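Local structure of origin of replication complex subunit 1B (Arabidopsis thaliana, 5HH7) at residues H168-F180 against G207-V219. The protein is a subunit of the origin recognition complex that binds replication origins and, through its BAH-PHD cassette, reads the histone H3 tail. Residues are numbered along the deposited sequence; the frame is centred on the assembly and turned at random.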
loop_
_atom_site.group_PDB
_atom_site.type_symbol
_atom_site.label_atom_id
_atom_site.label_comp_id
_atom_site.label_asym_id
_atom_site.label_seq_id
_atom_site.Cartn_x
_atom_site.Cartn_y
_atom_site.Cartn_z
ATOM N N HIS A 168 -10.786 4.111 -14.923
ATOM C CA HIS A 168 -10.029 2.873 -15.108
ATOM C C HIS A 168 -9.059 2.552 -13.959
ATOM O O HIS A 168 -8.488 1.461 -13.917
ATOM C CB HIS A 168 -9.288 2.879 -16.451
ATOM C CG HIS A 168 -8.251 3.953 -16.565
ATOM N ND1 HIS A 168 -8.527 5.203 -17.075
ATOM C CD2 HIS A 168 -6.940 3.965 -16.226
ATOM C CE1 HIS A 168 -7.431 5.940 -17.048
ATOM N NE2 HIS A 168 -6.453 5.212 -16.537
ATOM N N ASN A 169 -8.872 3.489 -13.033
ATOM C CA ASN A 169 -8.007 3.242 -11.875
ATOM C C ASN A 169 -8.582 2.169 -10.960
ATOM O O ASN A 169 -9.798 2.000 -10.885
ATOM C CB ASN A 169 -7.816 4.516 -11.043
ATOM C CG ASN A 169 -6.798 5.466 -11.635
ATOM O OD1 ASN A 169 -7.016 6.677 -11.663
ATOM N ND2 ASN A 169 -5.671 4.927 -12.095
ATOM N N LEU A 170 -7.708 1.450 -10.263
ATOM C CA LEU A 170 -8.143 0.579 -9.177
ATOM C C LEU A 170 -7.919 1.300 -7.850
ATOM O O LEU A 170 -7.081 2.200 -7.761
ATOM C CB LEU A 170 -7.390 -0.755 -9.196
ATOM C CG LEU A 170 -7.567 -1.627 -10.442
ATOM C CD1 LEU A 170 -7.124 -3.059 -10.160
ATOM C CD2 LEU A 170 -9.000 -1.593 -10.951
ATOM N N LYS A 171 -8.671 0.911 -6.825
ATOM C CA LYS A 171 -8.571 1.568 -5.524
ATOM C C LYS A 171 -7.204 1.397 -4.860
ATOM O O LYS A 171 -6.759 2.265 -4.110
ATOM C CB LYS A 171 -9.691 1.098 -4.591
ATOM C CG LYS A 171 -11.063 1.635 -4.970
ATOM C CD LYS A 171 -11.102 3.151 -4.849
ATOM C CE LYS A 171 -12.479 3.699 -5.203
ATOM N NZ LYS A 171 -12.589 5.154 -4.910
ATOM N N ARG A 172 -6.537 0.281 -5.141
ATOM C CA ARG A 172 -5.214 0.036 -4.571
ATOM C C ARG A 172 -4.078 0.436 -5.511
ATOM O O ARG A 172 -2.941 -0.017 -5.350
ATOM C CB ARG A 172 -5.070 -1.432 -4.156
ATOM C CG ARG A 172 -5.883 -1.801 -2.921
ATOM C CD ARG A 172 -5.767 -3.283 -2.593
ATOM N NE ARG A 172 -6.293 -3.585 -1.265
ATOM C CZ ARG A 172 -5.590 -3.480 -0.141
ATOM N NH1 ARG A 172 -6.150 -3.779 1.026
ATOM N NH2 ARG A 172 -4.325 -3.079 -0.183
ATOM N N GLU A 173 -4.377 1.296 -6.483
ATOM C CA GLU A 173 -3.381 1.667 -7.488
ATOM C C GLU A 173 -2.538 2.879 -7.093
ATOM O O GLU A 173 -3.058 3.876 -6.595
ATOM C CB GLU A 173 -4.033 1.901 -8.857
ATOM C CG GLU A 173 -3.018 2.179 -9.970
ATOM C CD GLU A 173 -3.639 2.185 -11.353
ATOM O OE1 GLU A 173 -4.885 2.180 -11.452
ATOM O OE2 GLU A 173 -2.875 2.179 -12.345
ATOM N N LEU A 174 -1.229 2.770 -7.315
ATOM C CA LEU A 174 -0.295 3.864 -7.081
ATOM C C LEU A 174 0.453 4.170 -8.370
ATOM O O LEU A 174 0.578 3.306 -9.240
ATOM C CB LEU A 174 0.729 3.465 -6.015
ATOM C CG LEU A 174 0.185 3.003 -4.664
ATOM C CD1 LEU A 174 1.314 2.485 -3.786
ATOM C CD2 LEU A 174 -0.566 4.143 -3.978
ATOM N N TYR A 175 0.959 5.395 -8.482
ATOM C CA TYR A 175 1.892 5.756 -9.543
ATOM C C TYR A 175 3.264 5.966 -8.925
ATOM O O TYR A 175 3.372 6.520 -7.832
ATOM C CB TYR A 175 1.469 7.060 -10.213
ATOM C CG TYR A 175 0.104 7.029 -10.849
ATOM C CD1 TYR A 175 -0.296 5.956 -11.636
ATOM C CD2 TYR A 175 -0.787 8.080 -10.668
ATOM C CE1 TYR A 175 -1.552 5.930 -12.224
ATOM C CE2 TYR A 175 -2.041 8.063 -11.250
ATOM C CZ TYR A 175 -2.419 6.988 -12.027
ATOM O OH TYR A 175 -3.667 6.978 -12.607
ATOM N N LEU A 176 4.312 5.528 -9.619
ATOM C CA LEU A 176 5.675 5.791 -9.170
ATOM C C LEU A 176 6.180 7.087 -9.796
ATOM O O LEU A 176 6.368 7.169 -11.006
ATOM C CB LEU A 176 6.602 4.632 -9.537
ATOM C CG LEU A 176 8.026 4.756 -8.984
ATOM C CD1 LEU A 176 7.988 4.970 -7.479
ATOM C CD2 LEU A 176 8.853 3.523 -9.334
ATOM N N THR A 177 6.393 8.109 -8.975
ATOM C CA THR A 177 6.785 9.407 -9.509
ATOM C C THR A 177 8.275 9.466 -9.800
ATOM O O THR A 177 9.023 8.533 -9.494
ATOM C CB THR A 177 6.451 10.546 -8.533
ATOM O OG1 THR A 177 7.379 10.524 -7.439
ATOM C CG2 THR A 177 5.037 10.398 -8.004
ATOM N N ASN A 178 8.697 10.576 -10.396
ATOM C CA ASN A 178 10.108 10.878 -10.547
ATOM C C ASN A 178 10.544 11.914 -9.517
ATOM O O ASN A 178 11.492 12.667 -9.738
ATOM C CB ASN A 178 10.404 11.355 -11.968
ATOM C CG ASN A 178 10.140 10.278 -13.004
ATOM O OD1 ASN A 178 10.396 9.096 -12.764
ATOM N ND2 ASN A 178 9.618 10.678 -14.161
ATOM N N ASP A 179 9.828 11.951 -8.396
ATOM C CA ASP A 179 10.207 12.772 -7.252
ATOM C C ASP A 179 11.054 11.937 -6.296
ATOM O O ASP A 179 10.667 10.824 -5.936
ATOM C CB ASP A 179 8.965 13.274 -6.512
ATOM C CG ASP A 179 8.256 14.402 -7.243
ATOM O OD1 ASP A 179 8.599 14.675 -8.415
ATOM O OD2 ASP A 179 7.347 15.014 -6.639
ATOM N N PHE A 180 12.198 12.478 -5.887
ATOM C CA PHE A 180 13.090 11.793 -4.953
ATOM C C PHE A 180 13.400 12.672 -3.745
ATOM O O PHE A 180 13.367 13.899 -3.838
ATOM C CB PHE A 180 14.413 11.427 -5.628
ATOM C CG PHE A 180 14.283 10.455 -6.767
ATOM C CD1 PHE A 180 13.880 10.884 -8.023
ATOM C CD2 PHE A 180 14.601 9.119 -6.590
ATOM C CE1 PHE A 180 13.777 9.995 -9.073
ATOM C CE2 PHE A 180 14.502 8.224 -7.639
ATOM C CZ PHE A 180 14.091 8.664 -8.883
ATOM N N GLY A 207 -2.923 -9.869 1.762
ATOM C CA GLY A 207 -3.106 -8.956 2.878
ATOM C C GLY A 207 -3.339 -7.495 2.537
ATOM O O GLY A 207 -3.482 -7.115 1.372
ATOM N N ASP A 208 -3.357 -6.669 3.578
ATOM C CA ASP A 208 -3.801 -5.282 3.469
ATOM C C ASP A 208 -2.791 -4.356 2.794
ATOM O O ASP A 208 -3.143 -3.266 2.346
ATOM C CB ASP A 208 -4.121 -4.738 4.863
ATOM C CG ASP A 208 -5.017 -3.524 4.821
ATOM O OD1 ASP A 208 -5.909 -3.488 3.951
ATOM O OD2 ASP A 208 -4.837 -2.615 5.660
ATOM N N ASP A 209 -1.539 -4.785 2.724
ATOM C CA ASP A 209 -0.468 -3.897 2.294
ATOM C C ASP A 209 -0.016 -4.160 0.861
ATOM O O ASP A 209 1.142 -3.932 0.508
ATOM C CB ASP A 209 0.695 -3.995 3.280
ATOM C CG ASP A 209 0.266 -3.661 4.699
ATOM O OD1 ASP A 209 -0.249 -2.544 4.908
ATOM O OD2 ASP A 209 0.398 -4.524 5.593
ATOM N N VAL A 210 -0.951 -4.622 0.037
ATOM C CA VAL A 210 -0.668 -4.932 -1.358
ATOM C C VAL A 210 -1.228 -3.850 -2.273
ATOM O O VAL A 210 -2.406 -3.499 -2.187
ATOM C CB VAL A 210 -1.262 -6.299 -1.751
ATOM C CG1 VAL A 210 -1.107 -6.548 -3.251
ATOM C CG2 VAL A 210 -0.603 -7.412 -0.944
ATOM N N PHE A 211 -0.381 -3.325 -3.151
ATOM C CA PHE A 211 -0.800 -2.274 -4.068
ATOM C C PHE A 211 -0.422 -2.603 -5.502
ATOM O O PHE A 211 0.439 -3.445 -5.755
ATOM C CB PHE A 211 -0.186 -0.931 -3.664
ATOM C CG PHE A 211 -0.504 -0.533 -2.257
ATOM C CD1 PHE A 211 -1.679 0.142 -1.966
ATOM C CD2 PHE A 211 0.358 -0.855 -1.222
ATOM C CE1 PHE A 211 -1.984 0.497 -0.662
ATOM C CE2 PHE A 211 0.060 -0.503 0.084
ATOM C CZ PHE A 211 -1.112 0.172 0.362
ATOM N N LEU A 212 -1.081 -1.927 -6.433
ATOM C CA LEU A 212 -0.802 -2.072 -7.852
ATOM C C LEU A 212 -0.036 -0.854 -8.343
ATOM O O LEU A 212 -0.402 0.277 -8.028
ATOM C CB LEU A 212 -2.114 -2.171 -8.630
ATOM C CG LEU A 212 -2.013 -1.931 -10.142
ATOM C CD1 LEU A 212 -1.317 -3.093 -10.817
ATOM C CD2 LEU A 212 -3.395 -1.686 -10.761
ATOM N N CYS A 213 1.031 -1.081 -9.101
ATOM C CA CYS A 213 1.675 0.009 -9.828
ATOM C C CYS A 213 2.076 -0.429 -11.224
ATOM O O CYS A 213 2.916 -1.316 -11.389
ATOM C CB CYS A 213 2.900 0.545 -9.091
ATOM S SG CYS A 213 3.654 1.974 -9.917
ATOM N N GLU A 214 1.465 0.198 -12.223
ATOM C CA GLU A 214 1.784 -0.079 -13.615
ATOM C C GLU A 214 2.600 1.050 -14.232
ATOM O O GLU A 214 3.423 0.815 -15.117
ATOM C CB GLU A 214 0.499 -0.288 -14.421
ATOM C CG GLU A 214 0.733 -0.555 -15.907
ATOM C CD GLU A 214 -0.490 -1.131 -16.599
ATOM O OE1 GLU A 214 -1.586 -1.090 -16.004
ATOM O OE2 GLU A 214 -0.351 -1.636 -17.736
ATOM N N TYR A 215 2.375 2.274 -13.763
ATOM C CA TYR A 215 2.939 3.447 -14.427
ATOM C C TYR A 215 3.889 4.282 -13.590
ATOM O O TYR A 215 3.716 4.446 -12.380
ATOM C CB TYR A 215 1.832 4.377 -14.931
ATOM C CG TYR A 215 0.875 3.721 -15.887
ATOM C CD1 TYR A 215 1.181 3.604 -17.239
ATOM C CD2 TYR A 215 -0.335 3.209 -15.438
ATOM C CE1 TYR A 215 0.300 2.999 -18.116
ATOM C CE2 TYR A 215 -1.217 2.604 -16.301
ATOM C CZ TYR A 215 -0.899 2.503 -17.638
ATOM O OH TYR A 215 -1.786 1.897 -18.496
ATOM N N GLU A 216 4.885 4.821 -14.280
ATOM C CA GLU A 216 5.685 5.915 -13.777
ATOM C C GLU A 216 4.960 7.205 -14.139
ATOM O O GLU A 216 4.531 7.384 -15.279
ATOM C CB GLU A 216 7.061 5.888 -14.438
ATOM C CG GLU A 216 7.912 7.113 -14.189
ATOM C CD GLU A 216 9.175 7.100 -15.028
ATOM O OE1 GLU A 216 9.982 6.158 -14.873
ATOM O OE2 GLU A 216 9.348 8.021 -15.854
ATOM N N TYR A 217 4.811 8.096 -13.165
ATOM C CA TYR A 217 4.148 9.373 -13.401
ATOM C C TYR A 217 5.137 10.514 -13.240
ATOM O O TYR A 217 5.650 10.738 -12.147
ATOM C CB TYR A 217 2.988 9.557 -12.421
ATOM C CG TYR A 217 2.274 10.896 -12.522
ATOM C CD1 TYR A 217 1.582 11.252 -13.673
ATOM C CD2 TYR A 217 2.276 11.791 -11.455
ATOM C CE1 TYR A 217 0.914 12.468 -13.765
ATOM C CE2 TYR A 217 1.612 13.015 -11.539
ATOM C CZ TYR A 217 0.933 13.345 -12.696
ATOM O OH TYR A 217 0.267 14.552 -12.782
ATOM N N ASP A 218 5.420 11.229 -14.322
ATOM C CA ASP A 218 6.264 12.408 -14.204
ATOM C C ASP A 218 5.403 13.588 -13.801
ATOM O O ASP A 218 4.557 14.042 -14.570
ATOM C CB ASP A 218 7.010 12.719 -15.500
ATOM C CG ASP A 218 8.086 13.773 -15.300
ATOM O OD1 ASP A 218 7.768 14.980 -15.379
ATOM O OD2 ASP A 218 9.247 13.394 -15.039
ATOM N N VAL A 219 5.623 14.075 -12.586
ATOM C CA VAL A 219 4.790 15.118 -12.008
ATOM C C VAL A 219 4.906 16.445 -12.767
ATOM O O VAL A 219 3.930 17.186 -12.880
ATOM C CB VAL A 219 5.113 15.310 -10.508
ATOM C CG1 VAL A 219 4.261 16.419 -9.903
ATOM C CG2 VAL A 219 4.906 13.993 -9.751
HETATM O O HOH W 1 -0.197 2.477 -11.771
HETATM O O HOH W 2 8.032 13.385 -10.943
#
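Arg172 reaches along the 207-210 backbone with its side chain extended from CG to NE and docks end-on. Arg172 NH2 donates to Asp208 O and to Val210 O, each at 2.8 Å, the former lying in the guanidinium plane and the latter tilted 25° from it. Arg172 NH1 closes a salt bridge to Asp208 OD1 at 2.9 Å, the carboxylate standing almost perpendicular to the guanidinium. Two carbonyls and a carboxylate thus fix the rotation of the group. At the far end of the contact, Asn178 ND2 bridges two acids: it meets Asp218 OD2 at 2.9 Å on the anti side of that carboxylate, and Glu216 OE2, at 3.2 Å, from above the carboxylate plane. Between these ends the backbones meet at a single bridge, Glu173 with Leu212, where Leu212 O takes Leu174 N at 2.7 Å; after the register slips by one residue, Leu176 pairs in parallel with Glu216. This is the parallel pairing of strands 175-184 and 210-218 within the mixed sheet of the BAH domain. At the offset, a water links Glu173 OE2, Leu174 O and Glu214 N, and, with SG swung opposite the backbone N (chi1 -176°), Cys213 sets its sulfur against Leu176 CB at 4.0 Å. Tyr175 CB rests on Tyr217 CB, their rings inclined at 37°. In the second shell, Asn169 ND2 and Leu170 N both hold Glu173 OE1, and Arg153 pairs with Glu216 OE1. Glu66 of the PHD finger shares Arg172 NH1, tying the two domains together, while Arg123 and Thr121 hold the Asp208 carboxylate; Gly207 O accepts a hydrogen bond from a basic side chain of the bound histone H3 peptide, in the 203-208 H3-binding region.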